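2-oxoglutarate dehydrogenase E3 component (Thermus thermophilus, PDB 2YQU) probably catalyses, as an FAD-dependent lipoamide dehydrogenase, the NAD(+)-dependent reoxidation of protein-bound dihydrolipoyl groups in 2-oxo acid dehydrogenase complexes. Local coordinates at residues A[48-59]-A[181-189]; A[147-157]-A[254-262]. All coordinates share one frame; numbering follows the deposited sequence.

In the fold
Interactions 1 and 2 both lie in the nucleotide-binding part of the chain and both reach FAD, their centres about 19 Å apart. Interaction 1 is a buried helix pair: helix 45-63, which carries K49 to the flavin, lies on helix 177-188 of the NAD(+)-binding unit, and buried polar groups sit among leucines and valines. Interaction 2 is partly buried and holds an outermost strand of the parallel sheet of that unit; backbone hydrogen bonds dominate, with valines at the middle and stacked arginines at one end. The two contacts meet through L182 on helix 177-188, whose side chain packs against S157 and L257, so the helix packs on both partners of interaction 2.

Interaction 1. Residues A[48-59]-A[181-189]. With FAD (flavin-adenine dinucleotide), chain D.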
loop_
_atom_site.group_PDB
_atom_site.type_symbol
_atom_site.label_atom_id
_atom_site.label_comp_id
_atom_site.label_asym_id
_atom_site.label_seq_id
_atom_site.Cartn_x
_atom_site.Cartn_y
_atom_site.Cartn_z
ATOM N N SER A 48 -16.990 9.619 -2.890
ATOM C CA SER A 48 -16.408 10.036 -1.615
ATOM C C SER A 48 -14.894 9.902 -1.661
ATOM O O SER A 48 -14.186 10.792 -1.188
ATOM C CB SER A 48 -16.999 9.279 -0.418
ATOM O OG SER A 48 -16.878 7.876 -0.553
ATOM N N LYS A 49 -14.394 8.814 -2.246
ATOM C CA LYS A 49 -12.937 8.651 -2.370
ATOM C C LYS A 49 -12.325 9.654 -3.348
ATOM O O LYS A 49 -11.213 10.125 -3.122
ATOM C CB LYS A 49 -12.541 7.201 -2.687
ATOM C CG LYS A 49 -12.086 6.412 -1.436
ATOM C CD LYS A 49 -13.014 6.643 -0.216
ATOM C CE LYS A 49 -14.122 5.663 -0.110
ATOM N NZ LYS A 49 -15.160 6.062 0.942
ATOM N N ALA A 50 -13.052 10.008 -4.403
ATOM C CA ALA A 50 -12.617 11.080 -5.314
ATOM C C ALA A 50 -12.394 12.382 -4.538
ATOM O O ALA A 50 -11.348 13.033 -4.674
ATOM C CB ALA A 50 -13.633 11.283 -6.438
ATOM N N LEU A 51 -13.345 12.722 -3.679
ATOM C CA LEU A 51 -13.262 13.935 -2.881
ATOM C C LEU A 51 -12.163 13.830 -1.836
ATOM O O LEU A 51 -11.452 14.786 -1.600
ATOM C CB LEU A 51 -14.592 14.242 -2.187
ATOM C CG LEU A 51 -15.734 14.706 -3.103
ATOM C CD1 LEU A 51 -16.965 14.946 -2.257
ATOM C CD2 LEU A 51 -15.396 15.959 -3.893
ATOM N N LEU A 52 -12.024 12.664 -1.217
ATOM C CA LEU A 52 -11.016 12.481 -0.178
ATOM C C LEU A 52 -9.586 12.548 -0.725
ATOM O O LEU A 52 -8.716 13.183 -0.122
ATOM C CB LEU A 52 -11.225 11.153 0.553
ATOM C CG LEU A 52 -12.369 11.176 1.573
ATOM C CD1 LEU A 52 -12.875 9.770 1.832
ATOM C CD2 LEU A 52 -11.928 11.848 2.878
ATOM N N GLU A 53 -9.334 11.881 -1.845
ATOM C CA GLU A 53 -7.985 11.846 -2.412
ATOM C C GLU A 53 -7.553 13.241 -2.850
ATOM O O GLU A 53 -6.429 13.652 -2.584
ATOM C CB GLU A 53 -7.908 10.881 -3.595
ATOM C CG GLU A 53 -7.993 9.416 -3.197
ATOM C CD GLU A 53 -6.698 8.881 -2.616
ATOM O OE1 GLU A 53 -6.596 7.661 -2.413
ATOM O OE2 GLU A 53 -5.766 9.669 -2.372
ATOM N N THR A 54 -8.454 13.958 -3.515
ATOM C CA THR A 54 -8.148 15.280 -4.056
ATOM C C THR A 54 -8.033 16.335 -2.969
ATOM O O THR A 54 -7.126 17.157 -3.015
ATOM C CB THR A 54 -9.188 15.723 -5.116
ATOM O OG1 THR A 54 -10.524 15.514 -4.636
ATOM C CG2 THR A 54 -9.079 14.870 -6.370
ATOM N N THR A 55 -8.939 16.319 -1.993
ATOM C CA THR A 55 -8.873 17.309 -0.914
ATOM C C THR A 55 -7.657 17.060 -0.053
ATOM O O THR A 55 -7.097 17.995 0.497
ATOM C CB THR A 55 -10.137 17.334 -0.028
ATOM O OG1 THR A 55 -10.447 16.018 0.447
ATOM C CG2 THR A 55 -11.350 17.790 -0.825
ATOM N N GLU A 56 -7.241 15.803 0.064
ATOM C CA GLU A 56 -6.065 15.492 0.863
ATOM C C GLU A 56 -4.831 16.198 0.294
ATOM O O GLU A 56 -4.049 16.766 1.048
ATOM C CB GLU A 56 -5.819 13.984 0.932
ATOM C CG GLU A 56 -4.843 13.583 2.025
ATOM C CD GLU A 56 -3.538 13.049 1.488
ATOM O OE1 GLU A 56 -3.160 11.913 1.859
ATOM O OE2 GLU A 56 -2.883 13.763 0.696
ATOM N N ARG A 57 -4.668 16.154 -1.027
ATOM C CA ARG A 57 -3.541 16.819 -1.697
ATOM C C ARG A 57 -3.616 18.327 -1.494
ATOM O O ARG A 57 -2.614 18.978 -1.205
ATOM C CB ARG A 57 -3.543 16.516 -3.201
ATOM C CG ARG A 57 -2.675 15.354 -3.608
ATOM C CD ARG A 57 -3.231 14.022 -3.229
ATOM N NE ARG A 57 -2.335 13.242 -2.368
ATOM C CZ ARG A 57 -2.691 12.114 -1.748
ATOM N NH1 ARG A 57 -1.809 11.474 -0.987
ATOM N NH2 ARG A 57 -3.933 11.627 -1.864
ATOM N N ILE A 58 -4.814 18.869 -1.662
ATOM C CA ILE A 58 -5.060 20.297 -1.468
ATOM C C ILE A 58 -4.699 20.709 -0.040
ATOM O O ILE A 58 -3.986 21.696 0.163
ATOM C CB ILE A 58 -6.535 20.626 -1.803
ATOM C CG1 ILE A 58 -6.740 20.568 -3.310
ATOM C CG2 ILE A 58 -6.951 22.008 -1.271
ATOM C CD1 ILE A 58 -8.174 20.424 -3.731
ATOM N N TYR A 59 -5.159 19.931 0.934
ATOM C CA TYR A 59 -4.971 20.248 2.341
ATOM C C TYR A 59 -3.489 20.264 2.689
ATOM O O TYR A 59 -3.031 21.178 3.371
ATOM C CB TYR A 59 -5.702 19.234 3.223
ATOM C CG TYR A 59 -5.810 19.614 4.690
ATOM C CD1 TYR A 59 -6.362 20.833 5.081
ATOM C CD2 TYR A 59 -5.374 18.743 5.685
ATOM C CE1 TYR A 59 -6.467 21.183 6.431
ATOM C CE2 TYR A 59 -5.481 19.077 7.035
ATOM C CZ TYR A 59 -6.029 20.298 7.401
ATOM O OH TYR A 59 -6.137 20.639 8.735
ATOM N N GLU A 181 -15.668 10.773 7.266
ATOM C CA GLU A 181 -15.059 11.014 5.960
ATOM C C GLU A 181 -15.549 12.307 5.321
ATOM O O GLU A 181 -14.748 13.115 4.863
ATOM C CB GLU A 181 -15.328 9.848 5.014
ATOM C CG GLU A 181 -14.460 8.631 5.293
ATOM C CD GLU A 181 -14.667 7.502 4.300
ATOM O OE1 GLU A 181 -13.847 6.559 4.300
ATOM O OE2 GLU A 181 -15.639 7.546 3.514
ATOM N N LEU A 182 -16.863 12.507 5.285
ATOM C CA LEU A 182 -17.423 13.702 4.659
ATOM C C LEU A 182 -17.150 14.962 5.492
ATOM O O LEU A 182 -16.945 16.046 4.930
ATOM C CB LEU A 182 -18.919 13.510 4.354
ATOM C CG LEU A 182 -19.211 12.380 3.357
ATOM C CD1 LEU A 182 -20.716 12.121 3.214
ATOM C CD2 LEU A 182 -18.600 12.657 2.008
ATOM N N GLY A 183 -17.095 14.804 6.813
ATOM C CA GLY A 183 -16.689 15.869 7.714
ATOM C C GLY A 183 -15.295 16.353 7.354
ATOM O O GLY A 183 -15.065 17.554 7.215
ATOM N N VAL A 184 -14.378 15.404 7.170
ATOM C CA VAL A 184 -12.986 15.706 6.838
ATOM C C VAL A 184 -12.875 16.381 5.462
ATOM O O VAL A 184 -12.112 17.322 5.303
ATOM C CB VAL A 184 -12.106 14.433 6.905
ATOM C CG1 VAL A 184 -10.763 14.624 6.178
ATOM C CG2 VAL A 184 -11.871 14.034 8.353
ATOM N N VAL A 185 -13.652 15.919 4.482
ATOM C CA VAL A 185 -13.620 16.504 3.145
ATOM C C VAL A 185 -13.833 18.018 3.232
ATOM O O VAL A 185 -13.075 18.783 2.656
ATOM C CB VAL A 185 -14.703 15.885 2.233
ATOM C CG1 VAL A 185 -14.970 16.759 1.009
ATOM C CG2 VAL A 185 -14.300 14.483 1.797
ATOM N N TRP A 186 -14.867 18.430 3.960
ATOM C CA TRP A 186 -15.254 19.841 4.003
ATOM C C TRP A 186 -14.382 20.631 4.972
ATOM O O TRP A 186 -14.105 21.816 4.736
ATOM C CB TRP A 186 -16.759 19.969 4.287
ATOM C CG TRP A 186 -17.555 19.425 3.137
ATOM C CD1 TRP A 186 -18.248 18.250 3.104
ATOM C CD2 TRP A 186 -17.662 19.987 1.829
ATOM N NE1 TRP A 186 -18.811 18.068 1.864
ATOM C CE2 TRP A 186 -18.462 19.120 1.060
ATOM C CE3 TRP A 186 -17.176 21.155 1.228
ATOM C CZ2 TRP A 186 -18.788 19.381 -0.275
ATOM C CZ3 TRP A 186 -17.496 21.414 -0.099
ATOM C CH2 TRP A 186 -18.296 20.532 -0.836
ATOM N N HIS A 187 -13.899 19.971 6.024
ATOM C CA HIS A 187 -12.942 20.583 6.942
ATOM C C HIS A 187 -11.663 20.998 6.202
ATOM O O HIS A 187 -11.123 22.084 6.425
ATOM C CB HIS A 187 -12.600 19.636 8.085
ATOM C CG HIS A 187 -11.442 20.100 8.909
ATOM N ND1 HIS A 187 -11.505 21.211 9.720
ATOM C CD2 HIS A 187 -10.176 19.634 9.005
ATOM C CE1 HIS A 187 -10.329 21.397 10.298
ATOM N NE2 HIS A 187 -9.507 20.453 9.880
ATOM N N ARG A 188 -11.193 20.128 5.313
ATOM C CA ARG A 188 -10.014 20.418 4.504
ATOM C C ARG A 188 -10.191 21.653 3.624
ATOM O O ARG A 188 -9.214 22.304 3.273
ATOM C CB ARG A 188 -9.692 19.234 3.608
ATOM C CG ARG A 188 -9.153 18.059 4.337
ATOM C CD ARG A 188 -9.156 16.811 3.490
ATOM N NE ARG A 188 -8.455 15.717 4.149
ATOM C CZ ARG A 188 -8.388 14.486 3.659
ATOM N NH1 ARG A 188 -8.943 14.198 2.491
ATOM N NH2 ARG A 188 -7.732 13.545 4.332
ATOM N N LEU A 189 -11.433 21.940 3.242
ATOM C CA LEU A 189 -11.740 23.069 2.369
ATOM C C LEU A 189 -12.128 24.340 3.137
ATOM O O LEU A 189 -12.502 25.344 2.527
ATOM C CB LEU A 189 -12.853 22.669 1.394
ATOM C CG LEU A 189 -12.506 21.469 0.498
ATOM C CD1 LEU A 189 -13.635 21.171 -0.456
ATOM C CD2 LEU A 189 -11.207 21.691 -0.275
HETATM P PA FAD D . -26.256 -1.038 -3.063
HETATM O O1A FAD D . -26.968 -0.038 -2.232
HETATM O O2A FAD D . -24.861 -0.576 -3.505
HETATM O O5B FAD D . -27.173 -1.416 -4.319
HETATM C C5B FAD D . -28.549 -1.644 -4.135
HETATM C C4B FAD D . -29.242 -1.246 -5.420
HETATM O O4B FAD D . -30.528 -1.832 -5.424
HETATM C C3B FAD D . -29.442 0.262 -5.545
HETATM O O3B FAD D . -28.834 0.737 -6.726
HETATM C C2B FAD D . -30.946 0.445 -5.597
HETATM O O2B FAD D . -31.327 1.445 -6.515
HETATM C C1B FAD D . -31.434 -0.931 -6.020
HETATM N N9A FAD D . -32.771 -1.337 -5.578
HETATM C C8A FAD D . -33.268 -1.390 -4.301
HETATM N N7A FAD D . -34.519 -1.882 -4.342
HETATM C C5A FAD D . -34.831 -2.146 -5.632
HETATM C C6A FAD D . -35.971 -2.654 -6.249
HETATM N N6A FAD D . -37.001 -3.139 -5.560
HETATM N N1A FAD D . -35.948 -2.806 -7.611
HETATM C C2A FAD D . -34.857 -2.478 -8.377
HETATM N N3A FAD D . -33.728 -1.983 -7.758
HETATM C C4A FAD D . -33.736 -1.816 -6.415
HETATM N N1 FAD D . -18.281 0.817 1.333
HETATM C C2 FAD D . -16.975 0.389 1.227
HETATM O O2 FAD D . -16.693 -0.813 1.255
HETATM N N3 FAD D . -15.969 1.311 1.090
HETATM C C4 FAD D . -16.249 2.658 1.067
HETATM O O4 FAD D . -15.343 3.409 0.744
HETATM C C4X FAD D . -17.564 3.111 1.166
HETATM N N5 FAD D . -17.856 4.466 1.141
HETATM C C5X FAD D . -19.183 4.878 1.240
HETATM C C6 FAD D . -19.472 6.245 1.217
HETATM C C7 FAD D . -20.802 6.680 1.317
HETATM C C7M FAD D . -21.084 8.153 1.183
HETATM C C8 FAD D . -21.832 5.752 1.435
HETATM C C8M FAD D . -23.269 6.155 1.225
HETATM C C9 FAD D . -21.538 4.387 1.462
HETATM C C9A FAD D . -20.213 3.943 1.374
HETATM N N10 FAD D . -19.909 2.580 1.413
HETATM C C10 FAD D . -18.587 2.175 1.305
HETATM C "C1'" FAD D . -20.952 1.525 1.678
HETATM C "C2'" FAD D . -21.352 0.903 0.337
HETATM O "O2'" FAD D . -21.866 1.894 -0.541
HETATM C "C3'" FAD D . -22.337 -0.249 0.504
HETATM O "O3'" FAD D . -21.836 -1.169 1.456
HETATM C "C4'" FAD D . -22.541 -0.989 -0.813
HETATM O "O4'" FAD D . -23.024 -0.111 -1.801
HETATM C "C5'" FAD D . -23.484 -2.183 -0.622
HETATM O "O5'" FAD D . -23.729 -2.812 -1.860
HETATM P P FAD D . -25.127 -3.556 -2.136
HETATM O O1P FAD D . -25.067 -4.222 -3.472
HETATM O O2P FAD D . -25.522 -4.441 -0.967
HETATM O O3P FAD D . -26.250 -2.397 -2.196
#
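R188 pushes into helix 45-63 as a knob among L52, T55, E56 and Y59, and its path shows how a buried arginine can serve two chemistries at once. CB lies beside Y59, and CG sits over a face of the Y59 ring, 4.1 Å from the centroid, in a CH-pi contact. CD passes T55 CB and OG1. With CG anti to the carbonyl carbon (chi1 -71°) and the chain extended from CG to NE, the guanidinium slides between E56 on one face and V184 CG1, four residues back, on the other. At its edge NH1 donates to T55 OG1 at 3.1 Å, in the guanidinium plane, while L52 O lies 2.8 Å from NH1. T55 OG1 gives its hydrogen to L51 O at 2.6 Å, so the hydroxyl both accepts and donates, which probably fixes its rotation. With an alanine here, T55 OG1 would probably lose its donor and one face of the Y59 ring its cover. V185 CG2 meets L52 CD2 at 3.7 Å, and L52 CD1 lies against the E181 carboxylate. K49 NZ forms a salt bridge to E181 OE2 at 3.0 Å, on the syn side, and also donates to FAD N5 at 3.1 Å; E181 OE1 is held by the backbone of Y341. The helix segments cross at 36°. This joining of the helix that begins at C45 of the C40-C45 disulfide to the first helix of the NAD(+)-binding Rossmann unit, with a lysine-glutamate pair beside the flavin, is characteristic of the pyridine nucleotide-disulfide oxidoreductases.

Interaction 2. Residues A[147-157]-A[254-262]; sequences AQVDYERVVTS and DRVLVAVGR. With FAD (flavin-adenine dinucleotide), chain D.
R153 and V155 alternate with V256 and V258 in a parallel beta pairing: V256 N donates to R153 O, V155 N to V256 O and V258 N to V155 O, the last at 2.8 Å and nearly straight (173°). Strand 154-155 thereby closes one edge of the parallel, Rossmann-type sheet of the NAD(+)-binding unit, whose next strand, 169-173, bonds to the other side of 255-258. In the lead-in to the edge strand D150 OD2 accepts from E152 N, as in an Asx turn, from R153 N, which makes it an Asx motif, and also from V154 N. On the face bearing V154 and V256, V154 CG1 meets V258 CG2 at 3.6 Å, and A147 and V149 also reach V258. On the other face L257 points CG away from its backbone N (chi1 168°), and chi2 then turns CD1 back to within 3.3 Å of T156 C.

At the start of the pairing each arginine reaches across to the carbonyl just before the other: R153 NH2 donates to D254 O, and R255 NH1 comes to E152 O from above the E152 carbonyl plane. Their guanidiniums stack with planes 28° apart, R153 NH2 lying over the centre of the R255 group. Such like-charged stacking is probably eased by these carbonyls and by E165, salt-bridged to R255. Towards the flavin, one water links S157 N to V258 O. A second bridges S157 OG and R262 NH1, whose guanidinium is also held by S139 and places NH1 3.7 Å from the FAD methyl C8M.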
loop_
_atom_site.group_PDB
_atom_site.type_symbol
_atom_site.label_atom_id
_atom_site.label_comp_id
_atom_site.label_asym_id
_atom_site.label_seq_id
_atom_site.Cartn_x
_atom_site.Cartn_y
_atom_site.Cartn_z
ATOM N N ALA A 147 -35.077 14.064 13.026
ATOM C CA ALA A 147 -34.275 14.748 12.017
ATOM C C ALA A 147 -35.134 15.138 10.828
ATOM O O ALA A 147 -35.573 14.281 10.065
ATOM C CB ALA A 147 -33.115 13.871 11.571
ATOM N N GLN A 148 -35.383 16.435 10.684
ATOM C CA GLN A 148 -36.182 16.950 9.577
ATOM C C GLN A 148 -35.267 17.234 8.390
ATOM O O GLN A 148 -34.755 18.338 8.229
ATOM C CB GLN A 148 -36.958 18.204 10.008
ATOM C CG GLN A 148 -37.948 17.937 11.146
ATOM C CD GLN A 148 -38.579 19.198 11.714
ATOM O OE1 GLN A 148 -38.726 19.323 12.933
ATOM N NE2 GLN A 148 -38.952 20.127 10.842
ATOM N N VAL A 149 -35.050 16.201 7.588
ATOM C CA VAL A 149 -34.197 16.267 6.411
ATOM C C VAL A 149 -34.984 16.878 5.260
ATOM O O VAL A 149 -35.989 16.308 4.824
ATOM C CB VAL A 149 -33.706 14.851 6.020
ATOM C CG1 VAL A 149 -32.933 14.866 4.694
ATOM C CG2 VAL A 149 -32.855 14.276 7.134
ATOM N N ASP A 150 -34.534 18.036 4.783
ATOM C CA ASP A 150 -35.115 18.673 3.600
ATOM C C ASP A 150 -34.208 18.550 2.359
ATOM O O ASP A 150 -34.480 19.157 1.328
ATOM C CB ASP A 150 -35.443 20.152 3.897
ATOM C CG ASP A 150 -34.205 20.996 4.107
ATOM O OD1 ASP A 150 -34.321 22.237 4.250
ATOM O OD2 ASP A 150 -33.060 20.503 4.132
ATOM N N TYR A 151 -33.124 17.780 2.478
ATOM C CA TYR A 151 -32.151 17.573 1.391
ATOM C C TYR A 151 -31.504 18.868 0.856
ATOM O O TYR A 151 -30.940 18.891 -0.236
ATOM C CB TYR A 151 -32.794 16.747 0.269
ATOM C CG TYR A 151 -33.347 15.443 0.796
ATOM C CD1 TYR A 151 -34.716 15.263 0.988
ATOM C CD2 TYR A 151 -32.494 14.405 1.156
ATOM C CE1 TYR A 151 -35.219 14.067 1.504
ATOM C CE2 TYR A 151 -32.981 13.217 1.662
ATOM C CZ TYR A 151 -34.345 13.049 1.837
ATOM O OH TYR A 151 -34.820 11.859 2.343
ATOM N N GLU A 152 -31.557 19.927 1.662
ATOM C CA GLU A 152 -30.995 21.227 1.312
ATOM C C GLU A 152 -30.077 21.696 2.436
ATOM O O GLU A 152 -28.858 21.698 2.283
ATOM C CB GLU A 152 -32.111 22.252 1.078
ATOM C CG GLU A 152 -32.875 22.053 -0.222
ATOM C CD GLU A 152 -34.181 22.835 -0.266
ATOM O OE1 GLU A 152 -34.409 23.690 0.624
ATOM O OE2 GLU A 152 -34.990 22.602 -1.196
ATOM N N ARG A 153 -30.675 22.088 3.561
ATOM C CA ARG A 153 -29.940 22.537 4.742
ATOM C C ARG A 153 -29.629 21.391 5.703
ATOM O O ARG A 153 -28.560 21.363 6.306
ATOM C CB ARG A 153 -30.735 23.630 5.475
ATOM C CG ARG A 153 -30.746 24.981 4.750
ATOM C CD ARG A 153 -29.370 25.620 4.642
ATOM N NE ARG A 153 -29.390 26.949 4.032
ATOM C CZ ARG A 153 -28.301 27.604 3.631
ATOM N NH1 ARG A 153 -28.415 28.810 3.086
ATOM N NH2 ARG A 153 -27.093 27.067 3.784
ATOM N N VAL A 154 -30.584 20.481 5.872
ATOM C CA VAL A 154 -30.388 19.239 6.604
ATOM C C VAL A 154 -30.377 18.113 5.577
ATOM O O VAL A 154 -31.362 17.909 4.870
ATOM C CB VAL A 154 -31.513 19.002 7.630
ATOM C CG1 VAL A 154 -31.252 17.739 8.437
ATOM C CG2 VAL A 154 -31.647 20.208 8.551
ATOM N N VAL A 155 -29.270 17.377 5.508
ATOM C CA VAL A 155 -28.981 16.509 4.373
ATOM C C VAL A 155 -28.491 15.118 4.765
ATOM O O VAL A 155 -28.116 14.879 5.908
ATOM C CB VAL A 155 -27.889 17.133 3.465
ATOM C CG1 VAL A 155 -28.288 18.539 2.999
ATOM C CG2 VAL A 155 -26.523 17.162 4.165
ATOM N N THR A 156 -28.494 14.222 3.780
ATOM C CA THR A 156 -27.843 12.921 3.876
ATOM C C THR A 156 -26.505 12.962 3.153
ATOM O O THR A 156 -26.113 13.987 2.594
ATOM C CB THR A 156 -28.719 11.806 3.254
ATOM O OG1 THR A 156 -28.854 12.010 1.835
ATOM C CG2 THR A 156 -30.130 11.849 3.803
ATOM N N SER A 157 -25.819 11.821 3.131
ATOM C CA SER A 157 -24.493 11.745 2.536
ATOM C C SER A 157 -24.508 12.153 1.067
ATOM O O SER A 157 -23.548 12.721 0.579
ATOM C CB SER A 157 -23.901 10.339 2.689
ATOM O OG SER A 157 -24.819 9.343 2.297
ATOM N N ASP A 254 -24.524 26.039 8.859
ATOM C CA ASP A 254 -25.013 26.291 7.504
ATOM C C ASP A 254 -25.599 25.033 6.866
ATOM O O ASP A 254 -26.541 25.097 6.075
ATOM C CB ASP A 254 -23.882 26.824 6.632
ATOM C CG ASP A 254 -23.340 28.131 7.136
ATOM O OD1 ASP A 254 -22.312 28.114 7.850
ATOM O OD2 ASP A 254 -23.890 29.220 6.876
ATOM N N ARG A 255 -24.993 23.895 7.175
ATOM C CA ARG A 255 -25.483 22.590 6.744
ATOM C C ARG A 255 -25.344 21.625 7.907
ATOM O O ARG A 255 -24.436 21.748 8.726
ATOM C CB ARG A 255 -24.675 22.048 5.552
ATOM C CG ARG A 255 -24.505 22.994 4.392
ATOM C CD ARG A 255 -25.736 23.161 3.516
ATOM N NE ARG A 255 -25.512 24.178 2.489
ATOM C CZ ARG A 255 -26.453 24.657 1.676
ATOM N NH1 ARG A 255 -27.708 24.232 1.761
ATOM N NH2 ARG A 255 -26.137 25.578 0.775
ATOM N N VAL A 256 -26.258 20.667 7.983
ATOM C CA VAL A 256 -26.149 19.576 8.930
ATOM C C VAL A 256 -26.263 18.273 8.164
ATOM O O VAL A 256 -27.219 18.068 7.422
ATOM C CB VAL A 256 -27.234 19.646 10.021
ATOM C CG1 VAL A 256 -27.193 18.412 10.913
ATOM C CG2 VAL A 256 -27.084 20.913 10.838
ATOM N N LEU A 257 -25.268 17.407 8.328
ATOM C CA LEU A 257 -25.261 16.085 7.706
ATOM C C LEU A 257 -25.771 15.074 8.717
ATOM O O LEU A 257 -25.176 14.877 9.762
ATOM C CB LEU A 257 -23.849 15.694 7.246
ATOM C CG LEU A 257 -23.614 14.229 6.829
ATOM C CD1 LEU A 257 -24.583 13.799 5.758
ATOM C CD2 LEU A 257 -22.185 14.036 6.325
ATOM N N VAL A 258 -26.877 14.424 8.386
ATOM C CA VAL A 258 -27.441 13.382 9.223
ATOM C C VAL A 258 -26.881 12.050 8.722
ATOM O O VAL A 258 -27.285 11.566 7.676
ATOM C CB VAL A 258 -28.984 13.411 9.162
ATOM C CG1 VAL A 258 -29.591 12.290 10.014
ATOM C CG2 VAL A 258 -29.488 14.780 9.621
ATOM N N ALA A 259 -25.931 11.493 9.470
ATOM C CA ALA A 259 -25.217 10.263 9.110
ATOM C C ALA A 259 -25.135 9.347 10.330
ATOM O O ALA A 259 -24.056 9.007 10.799
ATOM C CB ALA A 259 -23.814 10.601 8.610
ATOM N N VAL A 260 -26.300 8.949 10.836
ATOM C CA VAL A 260 -26.395 8.114 12.037
ATOM C C VAL A 260 -26.523 6.617 11.732
ATOM O O VAL A 260 -26.772 5.811 12.637
ATOM C CB VAL A 260 -27.586 8.546 12.909
ATOM C CG1 VAL A 260 -27.378 9.973 13.388
ATOM C CG2 VAL A 260 -28.907 8.420 12.130
ATOM N N GLY A 261 -26.368 6.256 10.464
ATOM C CA GLY A 261 -26.393 4.864 10.053
ATOM C C GLY A 261 -27.122 4.670 8.751
ATOM O O GLY A 261 -27.609 5.621 8.154
ATOM N N ARG A 262 -27.165 3.422 8.300
ATOM C CA ARG A 262 -27.968 3.042 7.153
ATOM C C ARG A 262 -28.786 1.809 7.494
ATOM O O ARG A 262 -28.374 0.966 8.282
ATOM C CB ARG A 262 -27.075 2.781 5.935
ATOM C CG ARG A 262 -26.363 4.023 5.427
ATOM C CD ARG A 262 -25.417 3.744 4.266
ATOM N NE ARG A 262 -26.135 3.254 3.086
ATOM C CZ ARG A 262 -26.725 4.024 2.186
ATOM N NH1 ARG A 262 -26.704 5.341 2.294
ATOM N NH2 ARG A 262 -27.346 3.470 1.150
HETATM P PA FAD D . -26.256 -1.038 -3.063
HETATM O O1A FAD D . -26.968 -0.038 -2.232
HETATM O O2A FAD D . -24.861 -0.576 -3.505
HETATM O O5B FAD D . -27.173 -1.416 -4.319
HETATM C C5B FAD D . -28.549 -1.644 -4.135
HETATM C C4B FAD D . -29.242 -1.246 -5.420
HETATM O O4B FAD D . -30.528 -1.832 -5.424
HETATM C C3B FAD D . -29.442 0.262 -5.545
HETATM O O3B FAD D . -28.834 0.737 -6.726
HETATM C C2B FAD D . -30.946 0.445 -5.597
HETATM O O2B FAD D . -31.327 1.445 -6.515
HETATM C C1B FAD D . -31.434 -0.931 -6.020
HETATM N N9A FAD D . -32.771 -1.337 -5.578
HETATM C C8A FAD D . -33.268 -1.390 -4.301
HETATM N N7A FAD D . -34.519 -1.882 -4.342
HETATM C C5A FAD D . -34.831 -2.146 -5.632
HETATM C C6A FAD D . -35.971 -2.654 -6.249
HETATM N N6A FAD D . -37.001 -3.139 -5.560
HETATM N N1A FAD D . -35.948 -2.806 -7.611
HETATM C C2A FAD D . -34.857 -2.478 -8.377
HETATM N N3A FAD D . -33.728 -1.983 -7.758
HETATM C C4A FAD D . -33.736 -1.816 -6.415
HETATM N N1 FAD D . -18.281 0.817 1.333
HETATM C C2 FAD D . -16.975 0.389 1.227
HETATM O O2 FAD D . -16.693 -0.813 1.255
HETATM N N3 FAD D . -15.969 1.311 1.090
HETATM C C4 FAD D . -16.249 2.658 1.067
HETATM O O4 FAD D . -15.343 3.409 0.744
HETATM C C4X FAD D . -17.564 3.111 1.166
HETATM N N5 FAD D . -17.856 4.466 1.141
HETATM C C5X FAD D . -19.183 4.878 1.240
HETATM C C6 FAD D . -19.472 6.245 1.217
HETATM C C7 FAD D . -20.802 6.680 1.317
HETATM C C7M FAD D . -21.084 8.153 1.183
HETATM C C8 FAD D . -21.832 5.752 1.435
HETATM C C8M FAD D . -23.269 6.155 1.225
HETATM C C9 FAD D . -21.538 4.387 1.462
HETATM C C9A FAD D . -20.213 3.943 1.374
HETATM N N10 FAD D . -19.909 2.580 1.413
HETATM C C10 FAD D . -18.587 2.175 1.305
HETATM C "C1'" FAD D . -20.952 1.525 1.678
HETATM C "C2'" FAD D . -21.352 0.903 0.337
HETATM O "O2'" FAD D . -21.866 1.894 -0.541
HETATM C "C3'" FAD D . -22.337 -0.249 0.504
HETATM O "O3'" FAD D . -21.836 -1.169 1.456
HETATM C "C4'" FAD D . -22.541 -0.989 -0.813
HETATM O "O4'" FAD D . -23.024 -0.111 -1.801
HETATM C "C5'" FAD D . -23.484 -2.183 -0.622
HETATM O "O5'" FAD D . -23.729 -2.812 -1.860
HETATM P P FAD D . -25.127 -3.556 -2.136
HETATM O O1P FAD D . -25.067 -4.222 -3.472
HETATM O O2P FAD D . -25.522 -4.441 -0.967
HETATM O O3P FAD D . -26.250 -2.397 -2.196
HETATM O O HOH W 1 -24.983 29.234 4.443
HETATM O O HOH W 2 -26.398 10.192 5.425
HETATM O O HOH W 3 -25.406 7.294 3.982
#